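Local coordinates for protein type III effector XopAI (Xanthomonas citri, PDB 6K93) that has a mono-ADP-ribosyltransferase fold, probably binds arginine-containing peptides through that domain, and is a type III effector of a plant-pathogenic bacterium, at residues Ala173-Asp178 / Glu283-Phe288. Numbering follows the deposited sequence.
Sequences AWTTDD and EQEVLF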
ATOM      1  N   ALA A 173      -4.216  -2.439   7.914  1.00 10.78           N
ATOM      2  CA  ALA A 173      -5.205  -1.471   7.444  1.00 11.70           C
ATOM      3  C   ALA A 173      -5.336  -1.513   5.930  1.00 11.25           C
ATOM      4  O   ALA A 173      -6.433  -1.326   5.388  1.00 11.38           O
ATOM      5  CB  ALA A 173      -4.820  -0.056   7.905  1.00 11.96           C
ATOM      6  N   TRP A 174      -4.220  -1.746   5.229  1.00 10.42           N
ATOM      7  CA  TRP A 174      -4.268  -1.869   3.784  1.00 10.79           C
ATOM      8  C   TRP A 174      -5.244  -2.962   3.358  1.00 11.01           C
ATOM      9  O   TRP A 174      -5.914  -2.836   2.332  1.00 11.18           O
ATOM     10  CB  TRP A 174      -2.875  -2.148   3.230  1.00 10.87           C
ATOM     11  CG  TRP A 174      -2.943  -2.634   1.828  1.00 10.63           C
ATOM     12  CD1 TRP A 174      -2.932  -3.958   1.419  1.00 10.36           C
ATOM     13  CD2 TRP A 174      -3.161  -1.868   0.650  1.00  9.80           C
ATOM     14  NE1 TRP A 174      -3.084  -4.034   0.063  1.00 10.89           N
ATOM     15  CE2 TRP A 174      -3.232  -2.764  -0.430  1.00 10.46           C
ATOM     16  CE3 TRP A 174      -3.281  -0.506   0.402  1.00 10.52           C
ATOM     17  CZ2 TRP A 174      -3.413  -2.339  -1.721  1.00 11.27           C
ATOM     18  CZ3 TRP A 174      -3.457  -0.083  -0.888  1.00 11.23           C
ATOM     19  CH2 TRP A 174      -3.514  -0.980  -1.943  1.00 11.82           C
ATOM     20  N   THR A 175      -5.337  -4.046   4.120  1.00 10.86           N
ATOM     21  CA  THR A 175      -6.201  -5.152   3.748  1.00 12.37           C
ATOM     22  C   THR A 175      -7.656  -4.954   4.164  1.00 13.12           C
ATOM     23  O   THR A 175      -8.473  -5.863   3.982  1.00 15.38           O
ATOM     24  CB  THR A 175      -5.671  -6.474   4.324  1.00 11.78           C
ATOM     25  OG1 THR A 175      -5.798  -6.531   5.755  1.00 12.33           O
ATOM     26  CG2 THR A 175      -4.203  -6.673   3.941  1.00 12.76           C
ATOM     27  N   THR A 176      -8.006  -3.777   4.683  1.00 13.61           N
ATOM     28  CA  THR A 176      -9.387  -3.401   4.942  1.00 13.30           C
ATOM     29  C   THR A 176      -9.862  -2.485   3.808  1.00 12.78           C
ATOM     30  O   THR A 176      -9.100  -2.117   2.909  1.00 12.07           O
ATOM     31  CB  THR A 176      -9.534  -2.710   6.296  1.00 13.79           C
ATOM     32  OG1 THR A 176      -9.045  -1.355   6.206  1.00 12.54           O
ATOM     33  CG2 THR A 176      -8.798  -3.470   7.394  1.00 14.66           C
ATOM     34  N   ASP A 177     -11.122  -2.042   3.894  1.00 12.38           N
ATOM     35  CA  ASP A 177     -11.659  -1.119   2.916  1.00 13.40           C
ATOM     36  C   ASP A 177     -10.965   0.240   2.959  1.00 13.09           C
ATOM     37  O   ASP A 177     -11.162   1.042   2.039  1.00 14.22           O
ATOM     38  CB  ASP A 177     -13.151  -0.933   3.164  1.00 18.65           C
ATOM     39  CG  ASP A 177     -13.953  -2.197   2.870  1.00 25.65           C
ATOM     40  OD1 ASP A 177     -13.490  -3.011   2.044  1.00 28.76           O
ATOM     41  OD2 ASP A 177     -15.027  -2.381   3.480  1.00 29.79           O
ATOM     42  N   ASP A 178     -10.152   0.513   3.985  1.00 12.93           N
ATOM     43  CA  ASP A 178      -9.380   1.753   4.022  1.00 13.49           C
ATOM     44  C   ASP A 178      -8.435   1.907   2.838  1.00 13.32           C
ATOM     45  O   ASP A 178      -7.947   3.009   2.588  1.00 14.01           O
ATOM     46  CB  ASP A 178      -8.525   1.835   5.304  1.00 15.15           C
ATOM     47  CG  ASP A 178      -9.353   1.949   6.590  1.00 19.31           C
ATOM     48  OD1 ASP A 178     -10.579   1.936   6.524  1.00 19.93           O
ATOM     49  OD2 ASP A 178      -8.718   2.032   7.659  1.00 21.13           O
ATOM     50  N   GLU A 283      -6.232 -15.299   2.265  1.00 30.16           N
ATOM     51  CA  GLU A 283      -5.609 -14.739   1.080  1.00 23.30           C
ATOM     52  C   GLU A 283      -4.086 -14.900   1.177  1.00 18.69           C
ATOM     53  O   GLU A 283      -3.517 -15.142   2.249  1.00 21.91           O
ATOM     54  CB  GLU A 283      -5.968 -13.248   0.904  1.00 22.06           C
ATOM     55  CG  GLU A 283      -7.462 -12.949   0.602  1.00 24.24           C
ATOM     56  CD  GLU A 283      -7.752 -11.491   0.202  1.00 24.57           C
ATOM     57  OE1 GLU A 283      -6.837 -10.629   0.218  1.00 24.47           O
ATOM     58  OE2 GLU A 283      -8.925 -11.193  -0.126  1.00 24.84           O
ATOM     59  N   GLN A 284      -3.429 -14.766   0.023  1.00 14.60           N
ATOM     60  CA  GLN A 284      -1.964 -14.797  -0.108  1.00 13.17           C
ATOM     61  C   GLN A 284      -1.536 -13.566  -0.920  1.00 12.39           C
ATOM     62  O   GLN A 284      -1.045 -13.648  -2.052  1.00 12.15           O
ATOM     63  CB  GLN A 284      -1.478 -16.108  -0.756  1.00 14.93           C
ATOM     64  CG  GLN A 284      -1.699 -17.305   0.170  1.00 16.27           C
ATOM     65  CD  GLN A 284      -1.256 -18.622  -0.451  1.00 19.79           C
ATOM     66  OE1 GLN A 284      -2.047 -19.540  -0.567  1.00 20.58           O
ATOM     67  NE2 GLN A 284       0.018 -18.715  -0.823  1.00 21.22           N
ATOM     68  N   GLU A 285      -1.731 -12.386  -0.313  1.00 11.67           N
ATOM     69  CA  GLU A 285      -1.486 -11.119  -0.981  1.00 12.31           C
ATOM     70  C   GLU A 285      -0.015 -10.768  -0.962  1.00 12.04           C
ATOM     71  O   GLU A 285       0.674 -10.954   0.041  1.00 13.12           O
ATOM     72  CB  GLU A 285      -2.310 -10.011  -0.330  1.00 13.45           C
ATOM     73  CG  GLU A 285      -2.146  -8.671  -0.996  1.00 14.23           C
ATOM     74  CD  GLU A 285      -3.150  -7.631  -0.501  1.00 15.99           C
ATOM     75  OE1 GLU A 285      -3.874  -7.886   0.478  1.00 17.53           O
ATOM     76  OE2 GLU A 285      -3.197  -6.556  -1.116  1.00 17.65           O
ATOM     77  N   VAL A 286       0.445 -10.230  -2.085  1.00 11.20           N
ATOM     78  CA  VAL A 286       1.773  -9.652  -2.253  1.00 11.52           C
ATOM     79  C   VAL A 286       1.568  -8.196  -2.643  1.00 11.03           C
ATOM     80  O   VAL A 286       0.751  -7.907  -3.517  1.00 12.01           O
ATOM     81  CB  VAL A 286       2.597 -10.383  -3.330  1.00 12.29           C
ATOM     82  CG1 VAL A 286       3.870  -9.673  -3.667  1.00 13.06           C
ATOM     83  CG2 VAL A 286       2.879 -11.826  -2.849  1.00 13.95           C
ATOM     84  N   LEU A 287       2.267  -7.278  -1.979  1.00 10.76           N
ATOM     85  CA  LEU A 287       2.035  -5.850  -2.155  1.00 10.52           C
ATOM     86  C   LEU A 287       3.333  -5.177  -2.543  1.00 11.70           C
ATOM     87  O   LEU A 287       4.364  -5.383  -1.889  1.00 13.37           O
ATOM     88  CB  LEU A 287       1.458  -5.243  -0.886  1.00 10.42           C
ATOM     89  CG  LEU A 287       1.050  -3.791  -1.036  1.00 11.48           C
ATOM     90  CD1 LEU A 287      -0.036  -3.596  -2.061  1.00 11.51           C
ATOM     91  CD2 LEU A 287       0.613  -3.242   0.302  1.00 12.37           C
ATOM     92  N   PHE A 288       3.280  -4.405  -3.616  1.00 10.81           N
ATOM     93  CA  PHE A 288       4.420  -3.608  -4.069  1.00 10.87           C
ATOM     94  C   PHE A 288       4.191  -2.133  -3.771  1.00 11.36           C
ATOM     95  O   PHE A 288       3.078  -1.629  -3.994  1.00 12.23           O
ATOM     96  CB  PHE A 288       4.654  -3.759  -5.580  1.00 11.10           C
ATOM     97  CG  PHE A 288       4.854  -5.173  -6.077  1.00 11.62           C
ATOM     98  CD1 PHE A 288       3.773  -5.920  -6.471  1.00 12.39           C
ATOM     99  CD2 PHE A 288       6.128  -5.684  -6.237  1.00 11.74           C
ATOM    100  CE1 PHE A 288       3.948  -7.193  -6.994  1.00 12.74           C
ATOM    101  CE2 PHE A 288       6.296  -6.955  -6.750  1.00 11.86           C
ATOM    102  CZ  PHE A 288       5.215  -7.691  -7.126  1.00 12.67           C
TER
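The indole of Trp174, in the last turn of helix 165-174, meets two side chains of strand 285-288, Glu285 at its NE1 edge and Leu287 over one face. Its NE1 donates to Glu285 OE2 over 2.8 Å in a nearly straight bond (167°). The acceptor lies almost exactly in the ring plane, yet the indole meets OE2 from above the carboxylate plane, the two flat groups being turned 50° apart. Leu287 makes the tight part of the contact: its CD2 sits 3.7 Å from the centroid of the five-membered ring, nearly on the normal, a CH-pi contact, while CD1 reaches the benzo ring, 3.6 Å from Trp174 CZ2. Within the mono-ADP-ribosyltransferase fold the contact joins the end of helix 165-174 to the three-stranded antiparallel sheet in which strand 285-288 is central. Glu285 and Leu287, two residues apart, point to the same side of that strand. In Glu285, CG is anti to the backbone N (chi1 -178°) and the chain continues extended, which carries the carboxylate out to the indole edge. Ile203 and Leu207 of helix 194-209 touch Trp174 and Leu287, respectively. The fit is looser at Thr175, just past the end of the helix: only its methyl CG2 approaches Glu285 OE1, at 3.7 Å, and its hydroxyl bonds instead to Gln172 O and Glu279 N, while its backbone O accepts from Arg280 NH1.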